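Local coordinates for protein esterase A (Caulobacter crescentus, PDB 5GKV) that probably acts as a serine esterase of the beta-lactamase family, related to the penicillin-binding proteins, at residues Ser213-Val218 with Glu255-Glu260; Phe145-Thr150 with Ala178-Arg183; Gln33-Ala36 with Gly42-Phe45. One frame throughout, in Å; residues are numbered along the deposited sequence.

Contact 1: residues Ser213-Val218 with Glu255-Glu260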
ATOM      1  N   SER A 213       1.441  -3.167 -22.690  1.00 19.70           N
ATOM      2  CA  SER A 213       2.820  -3.457 -23.100  1.00 23.10           C
ATOM      3  C   SER A 213       3.676  -3.995 -21.955  1.00 24.65           C
ATOM      4  O   SER A 213       4.725  -4.615 -22.205  1.00 20.33           O
ATOM      5  CB  SER A 213       3.476  -2.200 -23.654  1.00 20.27           C
ATOM      6  OG  SER A 213       3.480  -1.183 -22.666  1.00 24.71           O
ATOM      7  N   GLU A 214       3.264  -3.759 -20.711  1.00 19.08           N
ATOM      8  CA  GLU A 214       3.978  -4.239 -19.533  1.00 21.16           C
ATOM      9  C   GLU A 214       3.440  -5.559 -18.991  1.00 24.40           C
ATOM     10  O   GLU A 214       4.023  -6.104 -18.045  1.00 21.03           O
ATOM     11  CB  GLU A 214       3.911  -3.186 -18.418  1.00 20.50           C
ATOM     12  CG  GLU A 214       4.280  -1.783 -18.860  1.00 22.23           C
ATOM     13  CD  GLU A 214       5.553  -1.757 -19.673  1.00 26.47           C
ATOM     14  OE1 GLU A 214       6.604  -2.221 -19.169  1.00 22.31           O
ATOM     15  OE2 GLU A 214       5.502  -1.278 -20.825  1.00 28.88           O
ATOM     16  N   HIS A 215       2.347  -6.085 -19.549  1.00 20.91           N
ATOM     17  CA  HIS A 215       1.680  -7.209 -18.891  1.00 20.27           C
ATOM     18  C   HIS A 215       2.509  -8.486 -18.932  1.00 23.34           C
ATOM     19  O   HIS A 215       2.391  -9.316 -18.028  1.00 21.88           O
ATOM     20  CB  HIS A 215       0.309  -7.464 -19.511  1.00 21.60           C
ATOM     21  CG  HIS A 215      -0.710  -6.430 -19.150  1.00 25.50           C
ATOM     22  ND1 HIS A 215      -2.055  -6.589 -19.403  1.00 27.66           N
ATOM     23  CD2 HIS A 215      -0.577  -5.215 -18.566  1.00 22.48           C
ATOM     24  CE1 HIS A 215      -2.708  -5.515 -18.994  1.00 27.86           C
ATOM     25  NE2 HIS A 215      -1.834  -4.668 -18.477  1.00 24.55           N
ATOM     26  N   ASP A 216       3.364  -8.655 -19.946  1.00 21.92           N
ATOM     27  CA  ASP A 216       4.102  -9.908 -20.079  1.00 22.84           C
ATOM     28  C   ASP A 216       5.154 -10.097 -18.997  1.00 25.67           C
ATOM     29  O   ASP A 216       5.595 -11.232 -18.784  1.00 28.09           O
ATOM     30  CB  ASP A 216       4.764 -10.017 -21.459  1.00 26.91           C
ATOM     31  CG  ASP A 216       3.750 -10.246 -22.581  1.00 46.27           C
ATOM     32  OD1 ASP A 216       4.133 -10.104 -23.772  1.00 52.62           O
ATOM     33  OD2 ASP A 216       2.573 -10.564 -22.268  1.00 52.83           O
ATOM     34  N   ARG A 217       5.573  -9.033 -18.306  1.00 18.97           N
ATOM     35  CA  ARG A 217       6.546  -9.192 -17.225  1.00 19.87           C
ATOM     36  C   ARG A 217       5.897  -9.177 -15.843  1.00 15.85           C
ATOM     37  O   ARG A 217       6.606  -9.076 -14.831  1.00 14.84           O
ATOM     38  CB  ARG A 217       7.641  -8.124 -17.325  1.00 21.41           C
ATOM     39  CG  ARG A 217       7.194  -6.682 -17.127  1.00 18.11           C
ATOM     40  CD  ARG A 217       8.236  -5.725 -17.742  1.00 17.44           C
ATOM     41  NE  ARG A 217       7.908  -4.312 -17.557  1.00 17.11           N
ATOM     42  CZ  ARG A 217       8.325  -3.572 -16.530  1.00 20.85           C
ATOM     43  NH1 ARG A 217       9.083  -4.113 -15.581  1.00 17.47           N
ATOM     44  NH2 ARG A 217       7.990  -2.292 -16.448  1.00 20.84           N
ATOM     45  N   VAL A 218       4.574  -9.281 -15.781  1.00 17.63           N
ATOM     46  CA  VAL A 218       3.856  -9.360 -14.515  1.00 13.99           C
ATOM     47  C   VAL A 218       3.872 -10.803 -14.020  1.00 17.24           C
ATOM     48  O   VAL A 218       3.524 -11.731 -14.760  1.00 15.95           O
ATOM     49  CB  VAL A 218       2.419  -8.847 -14.677  1.00 15.68           C
ATOM     50  CG1 VAL A 218       1.592  -9.171 -13.418  1.00 17.74           C
ATOM     51  CG2 VAL A 218       2.435  -7.359 -14.933  1.00 18.66           C
ATOM     52  N   GLU A 255      -7.932  -6.238 -17.740  1.00 32.93           N
ATOM     53  CA  GLU A 255      -8.618  -5.001 -17.375  1.00 37.76           C
ATOM     54  C   GLU A 255      -8.327  -4.619 -15.923  1.00 34.16           C
ATOM     55  O   GLU A 255      -8.168  -3.433 -15.612  1.00 31.79           O
ATOM     56  CB  GLU A 255     -10.126  -5.103 -17.624  1.00 42.94           C
ATOM     57  CG  GLU A 255     -10.761  -3.727 -17.945  1.00 43.36           C
ATOM     58  CD  GLU A 255     -12.276  -3.699 -17.789  1.00 55.74           C
ATOM     59  OE1 GLU A 255     -12.852  -2.587 -17.689  1.00 59.11           O
ATOM     60  OE2 GLU A 255     -12.892  -4.787 -17.774  1.00 61.34           O
ATOM     61  N   TRP A 256      -8.229  -5.608 -15.026  1.00 32.60           N
ATOM     62  CA  TRP A 256      -7.891  -5.298 -13.640  1.00 32.05           C
ATOM     63  C   TRP A 256      -6.521  -4.643 -13.539  1.00 31.86           C
ATOM     64  O   TRP A 256      -6.317  -3.759 -12.697  1.00 33.11           O
ATOM     65  CB  TRP A 256      -7.947  -6.564 -12.779  1.00 34.13           C
ATOM     66  CG  TRP A 256      -7.712  -6.304 -11.317  1.00 33.22           C
ATOM     67  CD1 TRP A 256      -8.648  -5.956 -10.379  1.00 33.26           C
ATOM     68  CD2 TRP A 256      -6.457  -6.370 -10.629  1.00 27.37           C
ATOM     69  NE1 TRP A 256      -8.048  -5.803  -9.149  1.00 32.66           N
ATOM     70  CE2 TRP A 256      -6.706  -6.054  -9.274  1.00 33.70           C
ATOM     71  CE3 TRP A 256      -5.144  -6.670 -11.026  1.00 29.87           C
ATOM     72  CZ2 TRP A 256      -5.691  -6.031  -8.313  1.00 27.81           C
ATOM     73  CZ3 TRP A 256      -4.144  -6.638 -10.078  1.00 25.41           C
ATOM     74  CH2 TRP A 256      -4.421  -6.323  -8.737  1.00 27.92           C
ATOM     75  N   ARG A 257      -5.581  -5.036 -14.406  1.00 26.88           N
ATOM     76  CA  ARG A 257      -4.290  -4.358 -14.457  1.00 28.48           C
ATOM     77  C   ARG A 257      -4.404  -2.961 -15.052  1.00 27.07           C
ATOM     78  O   ARG A 257      -3.762  -2.023 -14.566  1.00 23.50           O
ATOM     79  CB  ARG A 257      -3.301  -5.194 -15.260  1.00 29.47           C
ATOM     80  CG  ARG A 257      -3.010  -6.533 -14.602  1.00 28.03           C
ATOM     81  CD  ARG A 257      -2.106  -7.393 -15.455  1.00 25.18           C
ATOM     82  NE  ARG A 257      -2.003  -8.729 -14.875  1.00 30.20           N
ATOM     83  CZ  ARG A 257      -1.463  -9.779 -15.487  1.00 37.15           C
ATOM     84  NH1 ARG A 257      -0.970  -9.662 -16.714  1.00 34.88           N
ATOM     85  NH2 ARG A 257      -1.417 -10.952 -14.872  1.00 38.88           N
ATOM     86  N   ARG A 258      -5.220  -2.807 -16.105  1.00 26.57           N
ATOM     87  CA  ARG A 258      -5.237  -1.569 -16.886  1.00 30.56           C
ATOM     88  C   ARG A 258      -5.836  -0.402 -16.105  1.00 28.37           C
ATOM     89  O   ARG A 258      -5.355   0.736 -16.216  1.00 26.54           O
ATOM     90  CB  ARG A 258      -6.025  -1.770 -18.191  1.00 37.93           C
ATOM     91  CG  ARG A 258      -5.282  -2.481 -19.324  1.00 37.23           C
ATOM     92  CD  ARG A 258      -6.073  -2.401 -20.655  1.00 40.55           C
ATOM     93  NE  ARG A 258      -7.214  -3.323 -20.690  1.00 40.63           N
ATOM     94  CZ  ARG A 258      -7.155  -4.580 -21.126  1.00 46.36           C
ATOM     95  NH1 ARG A 258      -6.013  -5.077 -21.579  1.00 42.10           N
ATOM     96  NH2 ARG A 258      -8.243  -5.348 -21.110  1.00 46.38           N
ATOM     97  N   VAL A 259      -6.907  -0.648 -15.347  1.00 27.71           N
ATOM     98  CA  VAL A 259      -7.610   0.435 -14.660  1.00 29.77           C
ATOM     99  C   VAL A 259      -6.788   0.895 -13.462  1.00 28.70           C
ATOM    100  O   VAL A 259      -5.720   0.343 -13.175  1.00 27.56           O
ATOM    101  CB  VAL A 259      -9.027   0.006 -14.226  1.00 34.42           C
ATOM    102  CG1 VAL A 259      -9.890  -0.287 -15.449  1.00 39.12           C
ATOM    103  CG2 VAL A 259      -8.969  -1.217 -13.287  1.00 30.21           C
ATOM    104  N   GLU A 260      -7.273   1.910 -12.755  1.00 26.12           N
ATOM    105  CA  GLU A 260      -6.607   2.415 -11.562  1.00 29.10           C
ATOM    106  C   GLU A 260      -7.441   2.041 -10.349  1.00 29.96           C
ATOM    107  O   GLU A 260      -8.594   2.465 -10.236  1.00 25.19           O
ATOM    108  CB  GLU A 260      -6.433   3.929 -11.624  1.00 27.14           C
ATOM    109  CG  GLU A 260      -5.606   4.408 -12.788  1.00 26.20           C
ATOM    110  CD  GLU A 260      -5.241   5.873 -12.631  1.00 31.69           C
ATOM    111  OE1 GLU A 260      -5.419   6.411 -11.501  1.00 27.14           O
ATOM    112  OE2 GLU A 260      -4.783   6.473 -13.629  1.00 26.88           O
TER
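His215 and Val218 are the residues through which loop 213-218 meets helix 253-258, and Arg257 receives them both. Ser213 and Glu214 shape the loop itself: Ser213 OG donates to Glu214 OE2 at 2.7 Å. His215 then directs its imidazole at the helix. The methylene CD of Arg257 lies above the middle of the ring, 3.9 Å from its centroid and 2° off the normal, a CH-pi contact. Nearer the backbone of the same arginine, CB comes within 3.6 Å of His215 NE2. The guanidinium does not stack on the imidazole, for the two planes are 82° apart; the arginine chain, extended from CG to NE, offers methylenes to the ring and carries its charge onward. At the ring's edge, Arg258 CG approaches His215 CE1 to 4.0 Å. Histidine suits this place, combining an apolar face with a polar edge: its NE2 bonds to the carbonyl of Leu210, while Arg258 sends its NH1 to a salt bridge with Asp212.

Arg217 turns back instead, gripping Glu214 side-on with two nitrogens on one oxygen; its NE is 2.9 Å from Glu214 OE1, and its NH1 pairs with Asp205. The turn closes where Val218 N donates to His215 O at 3.1 Å. With CG1 anti to the backbone N (chi1 170°), Val218 places that methyl over one face of the Arg257 guanidinium, 3.7 Å from Arg257 CZ. A guanidinium face is poorly hydrated, its N-H groups being in plane, so an apolar methyl can lie there without displacing a hydrogen bond. This surface packing joins a loop with one turn to the last turn of a short helix, beside strand 266-268, consistent with the mainly helical region of the beta-lactamase and penicillin-binding protein fold.

Contact 2: residues Phe145-Thr150 with Ala178-Arg183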
ATOM      1  N   PHE A 145     -15.062  -1.517 -11.576  1.00 32.92           N
ATOM      2  CA  PHE A 145     -14.480  -1.130 -12.860  1.00 35.12           C
ATOM      3  C   PHE A 145     -15.109   0.125 -13.454  1.00 39.56           C
ATOM      4  O   PHE A 145     -14.691   0.561 -14.533  1.00 43.12           O
ATOM      5  CB  PHE A 145     -14.595  -2.284 -13.858  1.00 36.64           C
ATOM      6  CG  PHE A 145     -13.782  -3.479 -13.477  1.00 41.29           C
ATOM      7  CD1 PHE A 145     -12.420  -3.516 -13.740  1.00 42.06           C
ATOM      8  CD2 PHE A 145     -14.370  -4.559 -12.837  1.00 43.33           C
ATOM      9  CE1 PHE A 145     -11.662  -4.611 -13.382  1.00 41.49           C
ATOM     10  CE2 PHE A 145     -13.615  -5.665 -12.481  1.00 46.95           C
ATOM     11  CZ  PHE A 145     -12.261  -5.690 -12.752  1.00 42.25           C
ATOM     12  N   ASP A 146     -16.092   0.711 -12.780  1.00 34.49           N
ATOM     13  CA  ASP A 146     -16.742   1.944 -13.200  1.00 33.77           C
ATOM     14  C   ASP A 146     -16.431   2.981 -12.126  1.00 32.74           C
ATOM     15  O   ASP A 146     -17.173   3.097 -11.147  1.00 31.10           O
ATOM     16  CB  ASP A 146     -18.251   1.727 -13.375  1.00 36.71           C
ATOM     17  CG  ASP A 146     -18.985   2.981 -13.823  1.00 36.24           C
ATOM     18  OD1 ASP A 146     -18.457   4.106 -13.679  1.00 37.85           O
ATOM     19  OD2 ASP A 146     -20.122   2.836 -14.314  1.00 43.29           O
ATOM     20  N   TRP A 147     -15.341   3.732 -12.327  1.00 31.74           N
ATOM     21  CA  TRP A 147     -14.887   4.706 -11.335  1.00 29.91           C
ATOM     22  C   TRP A 147     -16.026   5.602 -10.860  1.00 33.09           C
ATOM     23  O   TRP A 147     -16.249   5.757  -9.652  1.00 28.31           O
ATOM     24  CB  TRP A 147     -13.756   5.565 -11.905  1.00 30.51           C
ATOM     25  CG  TRP A 147     -13.181   6.478 -10.875  1.00 26.25           C
ATOM     26  CD1 TRP A 147     -13.565   7.763 -10.600  1.00 26.81           C
ATOM     27  CD2 TRP A 147     -12.133   6.164  -9.956  1.00 23.41           C
ATOM     28  NE1 TRP A 147     -12.805   8.271  -9.571  1.00 25.06           N
ATOM     29  CE2 TRP A 147     -11.925   7.303  -9.153  1.00 25.10           C
ATOM     30  CE3 TRP A 147     -11.353   5.022  -9.730  1.00 23.02           C
ATOM     31  CZ2 TRP A 147     -10.969   7.334  -8.136  1.00 22.89           C
ATOM     32  CZ3 TRP A 147     -10.399   5.052  -8.727  1.00 21.14           C
ATOM     33  CH2 TRP A 147     -10.210   6.207  -7.942  1.00 21.91           C
ATOM     34  N   ASP A 148     -16.768   6.190 -11.800  1.00 30.95           N
ATOM     35  CA  ASP A 148     -17.808   7.147 -11.427  1.00 32.00           C
ATOM     36  C   ASP A 148     -18.937   6.479 -10.650  1.00 31.58           C
ATOM     37  O   ASP A 148     -19.473   7.065  -9.702  1.00 29.99           O
ATOM     38  CB  ASP A 148     -18.352   7.850 -12.670  1.00 30.85           C
ATOM     39  CG  ASP A 148     -17.429   8.964 -13.171  1.00 43.54           C
ATOM     40  OD1 ASP A 148     -16.464   9.314 -12.459  1.00 37.61           O
ATOM     41  OD2 ASP A 148     -17.678   9.502 -14.276  1.00 47.58           O
ATOM     42  N   ALA A 149     -19.323   5.262 -11.030  1.00 29.27           N
ATOM     43  CA  ALA A 149     -20.402   4.604 -10.296  1.00 30.21           C
ATOM     44  C   ALA A 149     -19.967   4.238  -8.878  1.00 27.16           C
ATOM     45  O   ALA A 149     -20.755   4.362  -7.931  1.00 27.85           O
ATOM     46  CB  ALA A 149     -20.896   3.370 -11.046  1.00 29.76           C
ATOM     47  N   THR A 150     -18.710   3.816  -8.702  1.00 27.32           N
ATOM     48  CA  THR A 150     -18.233   3.498  -7.356  1.00 27.47           C
ATOM     49  C   THR A 150     -18.217   4.749  -6.476  1.00 27.31           C
ATOM     50  O   THR A 150     -18.741   4.740  -5.353  1.00 23.33           O
ATOM     51  CB  THR A 150     -16.841   2.852  -7.418  1.00 25.40           C
ATOM     52  OG1 THR A 150     -16.902   1.645  -8.189  1.00 29.53           O
ATOM     53  CG2 THR A 150     -16.330   2.513  -6.015  1.00 20.90           C
ATOM     54  N   ALA A 178      -9.560   8.220  -1.677  1.00 20.08           N
ATOM     55  CA  ALA A 178      -8.314   8.940  -1.924  1.00 20.55           C
ATOM     56  C   ALA A 178      -8.210   9.380  -3.380  1.00 19.75           C
ATOM     57  O   ALA A 178      -7.810  10.515  -3.664  1.00 18.72           O
ATOM     58  CB  ALA A 178      -7.112   8.068  -1.550  1.00 16.08           C
ATOM     59  N   GLY A 179      -8.562   8.490  -4.312  1.00 18.68           N
ATOM     60  CA  GLY A 179      -8.366   8.792  -5.720  1.00 20.88           C
ATOM     61  C   GLY A 179      -9.249   9.929  -6.192  1.00 20.01           C
ATOM     62  O   GLY A 179      -8.833  10.751  -7.013  1.00 20.72           O
ATOM     63  N   GLU A 180     -10.477   9.995  -5.682  1.00 17.86           N
ATOM     64  CA  GLU A 180     -11.413  10.993  -6.181  1.00 17.31           C
ATOM     65  C   GLU A 180     -11.121  12.356  -5.572  1.00 17.80           C
ATOM     66  O   GLU A 180     -11.233  13.376  -6.257  1.00 17.98           O
ATOM     67  CB  GLU A 180     -12.856  10.539  -5.904  1.00 20.85           C
ATOM     68  CG  GLU A 180     -13.944  11.484  -6.394  1.00 22.46           C
ATOM     69  CD  GLU A 180     -14.011  11.619  -7.905  1.00 25.28           C
ATOM     70  OE1 GLU A 180     -13.227  10.957  -8.619  1.00 22.73           O
ATOM     71  OE2 GLU A 180     -14.858  12.412  -8.379  1.00 29.81           O
ATOM     72  N   ILE A 181     -10.731  12.391  -4.298  1.00 19.04           N
ATOM     73  CA  ILE A 181     -10.227  13.629  -3.706  1.00 16.97           C
ATOM     74  C   ILE A 181      -9.053  14.149  -4.526  1.00 20.32           C
ATOM     75  O   ILE A 181      -9.012  15.325  -4.924  1.00 18.70           O
ATOM     76  CB  ILE A 181      -9.829  13.398  -2.238  1.00 18.15           C
ATOM     77  CG1 ILE A 181     -11.061  13.061  -1.372  1.00 18.78           C
ATOM     78  CG2 ILE A 181      -9.094  14.622  -1.678  1.00 21.58           C
ATOM     79  CD1 ILE A 181     -10.676  12.571   0.010  1.00 17.15           C
ATOM     80  N   PHE A 182      -8.097  13.259  -4.826  1.00 18.42           N
ATOM     81  CA  PHE A 182      -6.937  13.647  -5.632  1.00 19.48           C
ATOM     82  C   PHE A 182      -7.356  14.197  -6.994  1.00 19.37           C
ATOM     83  O   PHE A 182      -6.897  15.268  -7.414  1.00 21.19           O
ATOM     84  CB  PHE A 182      -5.998  12.451  -5.825  1.00 16.83           C
ATOM     85  CG  PHE A 182      -4.735  12.811  -6.553  1.00 15.62           C
ATOM     86  CD1 PHE A 182      -4.673  12.758  -7.932  1.00 19.41           C
ATOM     87  CD2 PHE A 182      -3.622  13.227  -5.848  1.00 19.82           C
ATOM     88  CE1 PHE A 182      -3.509  13.120  -8.593  1.00 20.62           C
ATOM     89  CE2 PHE A 182      -2.466  13.594  -6.500  1.00 17.37           C
ATOM     90  CZ  PHE A 182      -2.414  13.540  -7.874  1.00 18.80           C
ATOM     91  N   ARG A 183      -8.198  13.449  -7.715  1.00 16.77           N
ATOM     92  CA  ARG A 183      -8.603  13.832  -9.068  1.00 20.91           C
ATOM     93  C   ARG A 183      -9.272  15.205  -9.082  1.00 23.92           C
ATOM     94  O   ARG A 183      -8.958  16.059  -9.923  1.00 21.70           O
ATOM     95  CB  ARG A 183      -9.538  12.759  -9.645  1.00 24.38           C
ATOM     96  CG  ARG A 183      -9.769  12.826 -11.150  1.00 33.74           C
ATOM     97  CD  ARG A 183     -10.839  11.808 -11.615  1.00 36.96           C
ATOM     98  NE  ARG A 183     -12.166  12.113 -11.073  1.00 34.11           N
ATOM     99  CZ  ARG A 183     -12.850  13.232 -11.332  1.00 41.95           C
ATOM    100  NH1 ARG A 183     -12.339  14.166 -12.133  1.00 39.72           N
ATOM    101  NH2 ARG A 183     -14.047  13.425 -10.780  1.00 36.41           N
TER
HETATM  102  O   HOH W   1     -16.576  10.815  -9.785  1.00 35.40           O
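Glu180 OE1 is gripped from opposite faces of its carboxylate plane, by Trp147 NE1 on one and Arg183 NE on the other. The indole bond is nearly straight, with Trp147 NE1 2.9 Å from Glu180 OE1 and an N-H...O angle of 172°. The oxygen lies in the ring plane, although the indole itself approaches from above the carboxylate. Arg183 holds the group side-on, adding NH2 to Glu180 OE2 at 2.7 Å. Arg184 makes a salt bridge to OE2, so this buried acid is well compensated, which would probably favour its ionised form. A bend at chi2 (66°) turns the carboxylate toward these donors. A water donates to Asp148 OD1 and, weakly, to Glu180 OE2, bridging two acids of like charge.

The benzo ring of Trp147 points edge-on at the backbone, CZ2 lying 3.7 Å from Gly179 C. Glycine admits the ring edge because a CB there would point toward the indole and collide with CH2. Asp146 is the N-cap of helix 147-156, OD1 accepting from Ala149 N at 3.0 Å. This helix thus meets helix 173-186 through its first turn; Tyr176 also touches the indole, and Phe182 packs between helices 82-95 and 190-202.

Contact 3: residues Gln33-Ala36 with Gly42-Phe45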
ATOM      1  N   GLN A  33      16.728 -18.561   3.542  1.00 16.41           N
ATOM      2  CA  GLN A  33      15.908 -19.434   4.374  1.00 19.75           C
ATOM      3  C   GLN A  33      14.420 -19.314   4.047  1.00 23.32           C
ATOM      4  O   GLN A  33      13.705 -20.321   4.131  1.00 21.89           O
ATOM      5  CB  GLN A  33      16.142 -19.145   5.855  1.00 21.13           C
ATOM      6  CG  GLN A  33      15.452 -20.149   6.798  1.00 28.60           C
ATOM      7  CD  GLN A  33      16.158 -21.500   6.792  1.00 37.81           C
ATOM      8  OE1 GLN A  33      17.391 -21.565   6.741  1.00 37.29           O
ATOM      9  NE2 GLN A  33      15.380 -22.580   6.820  1.00 35.27           N
ATOM     10  N   ASN A  34      13.932 -18.107   3.685  1.00 20.84           N
ATOM     11  CA  ASN A  34      12.524 -17.962   3.286  1.00 20.62           C
ATOM     12  C   ASN A  34      12.169 -18.905   2.138  1.00 19.91           C
ATOM     13  O   ASN A  34      11.031 -19.377   2.053  1.00 18.36           O
ATOM     14  CB  ASN A  34      12.195 -16.515   2.858  1.00 18.52           C
ATOM     15  CG  ASN A  34      12.041 -15.558   4.031  1.00 20.23           C
ATOM     16  OD1 ASN A  34      11.920 -15.976   5.182  1.00 20.51           O
ATOM     17  ND2 ASN A  34      12.064 -14.259   3.741  1.00 15.13           N
ATOM     18  N   PHE A  35      13.114 -19.168   1.234  1.00 17.91           N
ATOM     19  CA  PHE A  35      12.852 -20.083   0.129  1.00 19.91           C
ATOM     20  C   PHE A  35      12.923 -21.554   0.540  1.00 23.97           C
ATOM     21  O   PHE A  35      12.421 -22.412  -0.198  1.00 18.24           O
ATOM     22  CB  PHE A  35      13.826 -19.808  -1.020  1.00 18.70           C
ATOM     23  CG  PHE A  35      13.531 -18.527  -1.754  1.00 19.03           C
ATOM     24  CD1 PHE A  35      12.741 -18.537  -2.899  1.00 18.79           C
ATOM     25  CD2 PHE A  35      14.015 -17.308  -1.279  1.00 15.22           C
ATOM     26  CE1 PHE A  35      12.446 -17.363  -3.583  1.00 17.36           C
ATOM     27  CE2 PHE A  35      13.714 -16.116  -1.940  1.00 17.88           C
ATOM     28  CZ  PHE A  35      12.929 -16.141  -3.109  1.00 16.83           C
ATOM     29  N   ALA A  36      13.498 -21.862   1.705  1.00 26.17           N
ATOM     30  CA  ALA A  36      13.596 -23.254   2.139  1.00 28.45           C
ATOM     31  C   ALA A  36      12.222 -23.833   2.458  1.00 37.20           C
ATOM     32  O   ALA A  36      11.306 -23.127   2.897  1.00 32.09           O
ATOM     33  CB  ALA A  36      14.499 -23.377   3.366  1.00 30.66           C
ATOM     34  N   GLY A  42       8.338 -16.730  -5.990  1.00 13.37           N
ATOM     35  CA  GLY A  42       9.420 -15.801  -6.252  1.00 12.53           C
ATOM     36  C   GLY A  42       9.284 -14.575  -5.369  1.00 13.73           C
ATOM     37  O   GLY A  42       8.193 -14.255  -4.870  1.00 12.94           O
ATOM     38  N   ALA A  43      10.411 -13.885  -5.170  1.00 13.95           N
ATOM     39  CA  ALA A  43      10.387 -12.728  -4.284  1.00 13.50           C
ATOM     40  C   ALA A  43      11.583 -11.826  -4.552  1.00 13.83           C
ATOM     41  O   ALA A  43      12.624 -12.258  -5.065  1.00 13.20           O
ATOM     42  CB  ALA A  43      10.373 -13.156  -2.807  1.00 11.69           C
ATOM     43  N   ARG A  44      11.427 -10.571  -4.159  1.00 12.54           N
ATOM     44  CA  ARG A  44      12.518  -9.608  -4.208  1.00 13.97           C
ATOM     45  C   ARG A  44      12.445  -8.749  -2.954  1.00 15.60           C
ATOM     46  O   ARG A  44      11.352  -8.343  -2.524  1.00 14.21           O
ATOM     47  CB  ARG A  44      12.435  -8.748  -5.481  1.00 13.18           C
ATOM     48  CG  ARG A  44      13.680  -7.908  -5.768  1.00 13.77           C
ATOM     49  CD  ARG A  44      13.534  -7.197  -7.105  1.00 11.56           C
ATOM     50  NE  ARG A  44      14.754  -6.519  -7.546  1.00 13.40           N
ATOM     51  CZ  ARG A  44      14.828  -5.862  -8.704  1.00 17.60           C
ATOM     52  NH1 ARG A  44      13.753  -5.791  -9.494  1.00 13.71           N
ATOM     53  NH2 ARG A  44      15.944  -5.269  -9.062  1.00 13.38           N
ATOM     54  N   PHE A  45      13.601  -8.509  -2.341  1.00 13.96           N
ATOM     55  CA  PHE A  45      13.672  -7.694  -1.134  1.00 13.80           C
ATOM     56  C   PHE A  45      14.719  -6.624  -1.361  1.00 14.85           C
ATOM     57  O   PHE A  45      15.851  -6.935  -1.741  1.00 13.57           O
ATOM     58  CB  PHE A  45      14.042  -8.499   0.114  1.00 12.32           C
ATOM     59  CG  PHE A  45      14.164  -7.652   1.366  1.00 11.39           C
ATOM     60  CD1 PHE A  45      13.027  -7.157   1.999  1.00 12.82           C
ATOM     61  CD2 PHE A  45      15.412  -7.364   1.919  1.00 14.49           C
ATOM     62  CE1 PHE A  45      13.129  -6.366   3.156  1.00 13.28           C
ATOM     63  CE2 PHE A  45      15.527  -6.584   3.079  1.00 14.28           C
ATOM     64  CZ  PHE A  45      14.385  -6.087   3.701  1.00 12.16           C
TER
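Helix 25-35 and strand 42-49 follow one another in an alpha-beta connection, and Phe35, on that helix, packs on Ala43 and Gly42 at the start of the strand. Phe35 CZ lies 3.9 Å from Ala43 CB, and it also comes within 4.0 Å of Ala43 N. Beside it, Phe35 CE1 is 4.3 Å from Gly42 CA, which meets the ring at its edge, near the plane. The phenyl takes its line from chi1 (-72°), which sets CG anti to the carbonyl carbon and sends the far end of the ring to the strand.

Phenylalanine suits its place because it is long enough to span from helix to sheet, and the single methyl of Ala43 takes up little of the space between them. Gly42 bonds through its backbone to Asn363. Phe31 meets the Phe35 ring edge-to-face, while Asn34 ties the helix to Arg374 and Arg377. Phe45 touches helix 373-384, whereas Arg44 leaves the opposite side of the strand from Ala43, and its guanidinium makes a salt bridge with Asp56. Terminal helices packed on an antiparallel sheet in this way are typical of the alpha/beta region of serine beta-lactamases and penicillin-binding proteins.

In the fold
The three contacts hold different pairs of elements within one family fold. Contact 3 is buried and apolar and joins helix 25-35 to a strand of the antiparallel sheet; contact 1 lies at the surface, where arginine methylenes pack on a ring while the polar ends of His215 and Arg258 find partners in the neighbouring loop. Contact 2, partly buried between two helices, alone joins its segments by a direct side-chain hydrogen bond. Contacts 1 and 2 are neighbours: Glu260 O is 3.5 Å from Trp147 CZ3, and Phe145 packs on Trp256, so segment 255-260 of contact 1 also packs against 145-150 of contact 2. Contact 3 lies across the chain's centre from contact 2, their centres about 35 Å apart.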